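Local coordinates for putative Acetyltransferase (Lactobacillus plantarum WCFS1, PDB 3EFA), which probably transfers an acetyl group from acetyl-CoA to an amine, as a GNAT-family N-acetyltransferase whose substrate is not established, at residues 21-29 and 76-84. Residues are numbered along the deposited sequence; the frame is centred on the assembly and turned at random.
Sequences LRQAVFVEE and RVCTRKAYR. With FMT (formic acid), chain C.
Two arginines cross here: CB and CG of Arg-76 lie over one face of the Arg-22 guanidinium, with Arg-22 NH2 3.7 Å from Arg-76 NE and the guanidinium planes 88° apart. Salt bridges from Arg-22 to Glu-37 and Asp-42 probably offset the like charges; Arg-76 NH2 hydrogen-bonds to Glu-37 O. Between helix segment 21-29 and strand 77-79, which crosses it nearly perpendicularly, short, apolar Cys-78 fits against Leu-21, Arg-22, Val-25 and Phe-26. Its SG, placed between backbone N and carbonyl carbon (chi1 68°), reaches Arg-22 CG at 4.0 Å and lies obliquely to the Phe-26 ring, whose CE2 is 3.9 Å from Cys-78 CB. Beyond Val-25, Arg-84 grips Glu-29 end-on: NH2 meets OE1 at 2.9 Å and NH1 meets OE2 at 3.0 Å, the planes nearly coplanar. Arg-84 NE also donates to Thr-79 O (2.9 Å), which fixes the guanidinium's rotation. With a methionine in place of Arg-84, the Glu-29 carboxylate would probably lose its mate and the Thr-79 carbonyl the NE donor. Arg-84 begins an RxxGxG motif, whose probable CoA pyrophosphate site is marked by formate hydrogen-bonded to Gly-85 N and Gly-89 N; the salt bridge joins the last residue of helix 12-29 to that motif's first.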
loop_
_atom_site.group_PDB
_atom_site.type_symbol
_atom_site.label_atom_id
_atom_site.label_comp_id
_atom_site.label_asym_id
_atom_site.label_seq_id
_atom_site.Cartn_x
_atom_site.Cartn_y
_atom_site.Cartn_z
ATOM N N LEU A 21 -15.698 14.651 18.324
ATOM C CA LEU A 21 -16.015 14.653 16.884
ATOM C C LEU A 21 -16.186 13.227 16.336
ATOM O O LEU A 21 -17.184 12.931 15.673
ATOM C CB LEU A 21 -14.977 15.448 16.079
ATOM C CG LEU A 21 -14.976 16.978 16.319
ATOM C CD1 LEU A 21 -13.870 17.713 15.552
ATOM C CD2 LEU A 21 -16.330 17.597 15.993
ATOM N N ARG A 22 -15.243 12.337 16.651
ATOM C CA ARG A 22 -15.290 10.957 16.141
ATOM C C ARG A 22 -16.483 10.153 16.700
ATOM O O ARG A 22 -17.099 9.355 15.977
ATOM C CB ARG A 22 -13.954 10.224 16.371
ATOM C CG ARG A 22 -12.703 10.915 15.732
ATOM C CD ARG A 22 -11.377 10.422 16.353
ATOM N NE ARG A 22 -11.309 8.962 16.439
ATOM C CZ ARG A 22 -10.385 8.267 17.106
ATOM N NH1 ARG A 22 -9.413 8.885 17.782
ATOM N NH2 ARG A 22 -10.437 6.939 17.105
ATOM N N GLN A 23 -16.819 10.373 17.971
ATOM C CA GLN A 23 -17.971 9.691 18.581
ATOM C C GLN A 23 -19.268 10.112 17.879
ATOM O O GLN A 23 -20.139 9.283 17.595
ATOM C CB GLN A 23 -18.045 9.970 20.105
ATOM C CG GLN A 23 -19.373 9.588 20.812
ATOM C CD GLN A 23 -19.551 8.082 21.053
ATOM O OE1 GLN A 23 -18.581 7.317 21.111
ATOM N NE2 GLN A 23 -20.801 7.653 21.186
ATOM N N ALA A 24 -19.384 11.398 17.577
ATOM C CA ALA A 24 -20.611 11.904 16.975
ATOM C C ALA A 24 -20.790 11.408 15.541
ATOM O O ALA A 24 -21.894 11.000 15.168
ATOM C CB ALA A 24 -20.667 13.437 17.034
ATOM N N VAL A 25 -19.703 11.428 14.759
ATOM C CA VAL A 25 -19.741 11.096 13.327
ATOM C C VAL A 25 -19.685 9.591 13.006
ATOM O O VAL A 25 -20.568 9.056 12.331
ATOM C CB VAL A 25 -18.606 11.825 12.541
ATOM C CG1 VAL A 25 -18.554 11.357 11.094
ATOM C CG2 VAL A 25 -18.786 13.346 12.592
ATOM N N PHE A 26 -18.640 8.914 13.473
ATOM C CA PHE A 26 -18.440 7.496 13.147
ATOM C C PHE A 26 -19.365 6.564 13.937
ATOM O O PHE A 26 -20.006 5.695 13.353
ATOM C CB PHE A 26 -16.977 7.066 13.361
ATOM C CG PHE A 26 -15.994 7.704 12.409
ATOM C CD1 PHE A 26 -16.039 7.425 11.035
ATOM C CD2 PHE A 26 -15.006 8.559 12.884
ATOM C CE1 PHE A 26 -15.124 8.008 10.146
ATOM C CE2 PHE A 26 -14.085 9.150 12.009
ATOM C CZ PHE A 26 -14.142 8.871 10.633
ATOM N N VAL A 27 -19.425 6.741 15.261
ATOM C CA VAL A 27 -20.201 5.848 16.117
ATOM C C VAL A 27 -21.715 6.122 16.045
ATOM O O VAL A 27 -22.498 5.225 15.760
ATOM C CB VAL A 27 -19.703 5.875 17.606
ATOM C CG1 VAL A 27 -20.536 4.938 18.497
ATOM C CG2 VAL A 27 -18.240 5.488 17.689
ATOM N N GLU A 28 -22.126 7.359 16.299
ATOM C CA GLU A 28 -23.557 7.650 16.397
ATOM C C GLU A 28 -24.255 7.878 15.052
ATOM O O GLU A 28 -25.310 7.304 14.785
ATOM C CB GLU A 28 -23.806 8.810 17.369
ATOM C CG GLU A 28 -23.543 8.397 18.827
ATOM C CD GLU A 28 -23.681 9.538 19.825
ATOM O OE1 GLU A 28 -22.956 9.515 20.838
ATOM O OE2 GLU A 28 -24.511 10.443 19.611
ATOM N N GLU A 29 -23.659 8.710 14.209
ATOM C CA GLU A 29 -24.268 9.065 12.941
ATOM C C GLU A 29 -24.196 7.921 11.923
ATOM O O GLU A 29 -25.143 7.699 11.167
ATOM C CB GLU A 29 -23.617 10.331 12.367
ATOM C CG GLU A 29 -24.024 10.649 10.930
ATOM C CD GLU A 29 -23.299 11.864 10.373
ATOM O OE1 GLU A 29 -22.650 12.587 11.158
ATOM O OE2 GLU A 29 -23.377 12.098 9.149
ATOM N N ARG A 76 -8.321 8.749 10.984
ATOM C CA ARG A 76 -9.555 9.135 11.699
ATOM C C ARG A 76 -10.046 10.560 11.345
ATOM O O ARG A 76 -10.265 11.422 12.230
ATOM C CB ARG A 76 -9.394 8.930 13.218
ATOM C CG ARG A 76 -9.004 7.483 13.617
ATOM C CD ARG A 76 -10.003 6.454 13.068
ATOM N NE ARG A 76 -10.066 5.192 13.816
ATOM C CZ ARG A 76 -9.413 4.065 13.503
ATOM N NH1 ARG A 76 -8.591 4.011 12.452
ATOM N NH2 ARG A 76 -9.577 2.974 14.255
ATOM N N VAL A 77 -10.243 10.766 10.042
ATOM C CA VAL A 77 -10.570 12.059 9.431
ATOM C C VAL A 77 -12.079 12.343 9.421
ATOM O O VAL A 77 -12.851 11.549 8.896
ATOM C CB VAL A 77 -10.082 12.074 7.971
ATOM C CG1 VAL A 77 -10.206 13.474 7.359
ATOM C CG2 VAL A 77 -8.636 11.538 7.879
ATOM N N CYS A 78 -12.507 13.467 9.996
ATOM C CA CYS A 78 -13.939 13.790 10.020
ATOM C C CYS A 78 -14.264 15.250 10.358
ATOM O O CYS A 78 -13.439 15.978 10.923
ATOM C CB CYS A 78 -14.712 12.825 10.942
ATOM S SG CYS A 78 -14.385 12.954 12.737
ATOM N N THR A 79 -15.482 15.664 10.010
ATOM C CA THR A 79 -15.911 17.053 10.155
ATOM C C THR A 79 -17.311 17.123 10.761
ATOM O O THR A 79 -18.193 16.355 10.370
ATOM C CB THR A 79 -15.929 17.769 8.779
ATOM O OG1 THR A 79 -14.596 17.854 8.260
ATOM C CG2 THR A 79 -16.531 19.184 8.884
ATOM N N ARG A 80 -17.511 18.039 11.708
ATOM C CA ARG A 80 -18.830 18.258 12.307
ATOM C C ARG A 80 -19.872 18.491 11.205
ATOM O O ARG A 80 -19.621 19.232 10.237
ATOM C CB ARG A 80 -18.800 19.443 13.290
ATOM C CG ARG A 80 -20.037 19.548 14.186
ATOM C CD ARG A 80 -20.046 20.797 15.071
ATOM N NE ARG A 80 -19.000 20.798 16.088
ATOM C CZ ARG A 80 -19.207 20.762 17.410
ATOM N NH1 ARG A 80 -20.434 20.714 17.920
ATOM N NH2 ARG A 80 -18.170 20.782 18.237
ATOM N N LYS A 81 -21.038 17.866 11.363
ATOM C CA LYS A 81 -22.038 17.809 10.303
ATOM C C LYS A 81 -22.466 19.165 9.736
ATOM O O LYS A 81 -22.543 19.342 8.514
ATOM C CB LYS A 81 -23.270 17.021 10.745
ATOM C CG LYS A 81 -24.062 16.471 9.566
ATOM C CD LYS A 81 -25.487 16.118 9.945
ATOM C CE LYS A 81 -26.276 15.670 8.724
ATOM N NZ LYS A 81 -27.732 15.552 9.011
ATOM N N ALA A 82 -22.747 20.122 10.605
ATOM C CA ALA A 82 -23.225 21.410 10.122
ATOM C C ALA A 82 -22.171 22.188 9.312
ATOM O O ALA A 82 -22.504 23.154 8.630
ATOM C CB ALA A 82 -23.756 22.252 11.290
ATOM N N TYR A 83 -20.909 21.764 9.374
ATOM C CA TYR A 83 -19.821 22.531 8.761
ATOM C C TYR A 83 -19.170 21.837 7.563
ATOM O O TYR A 83 -18.139 22.289 7.055
ATOM C CB TYR A 83 -18.758 22.875 9.810
ATOM C CG TYR A 83 -19.281 23.774 10.899
ATOM C CD1 TYR A 83 -19.148 25.157 10.808
ATOM C CD2 TYR A 83 -19.929 23.248 12.014
ATOM C CE1 TYR A 83 -19.641 25.994 11.807
ATOM C CE2 TYR A 83 -20.425 24.075 13.012
ATOM C CZ TYR A 83 -20.276 25.446 12.900
ATOM O OH TYR A 83 -20.763 26.271 13.889
ATOM N N ARG A 84 -19.765 20.735 7.121
ATOM C CA ARG A 84 -19.236 20.000 5.979
ATOM C C ARG A 84 -19.434 20.786 4.678
ATOM O O ARG A 84 -20.405 21.540 4.533
ATOM C CB ARG A 84 -19.879 18.606 5.873
ATOM C CG ARG A 84 -19.848 17.798 7.172
ATOM C CD ARG A 84 -19.991 16.295 6.940
ATOM N NE ARG A 84 -19.860 15.566 8.197
ATOM C CZ ARG A 84 -20.759 14.715 8.684
ATOM N NH1 ARG A 84 -21.862 14.441 8.000
ATOM N NH2 ARG A 84 -20.546 14.129 9.863
HETATM C C FMT C . -15.215 18.605 5.001
HETATM O O1 FMT C . -14.683 19.594 5.515
HETATM O O2 FMT C . -16.362 18.593 4.548
#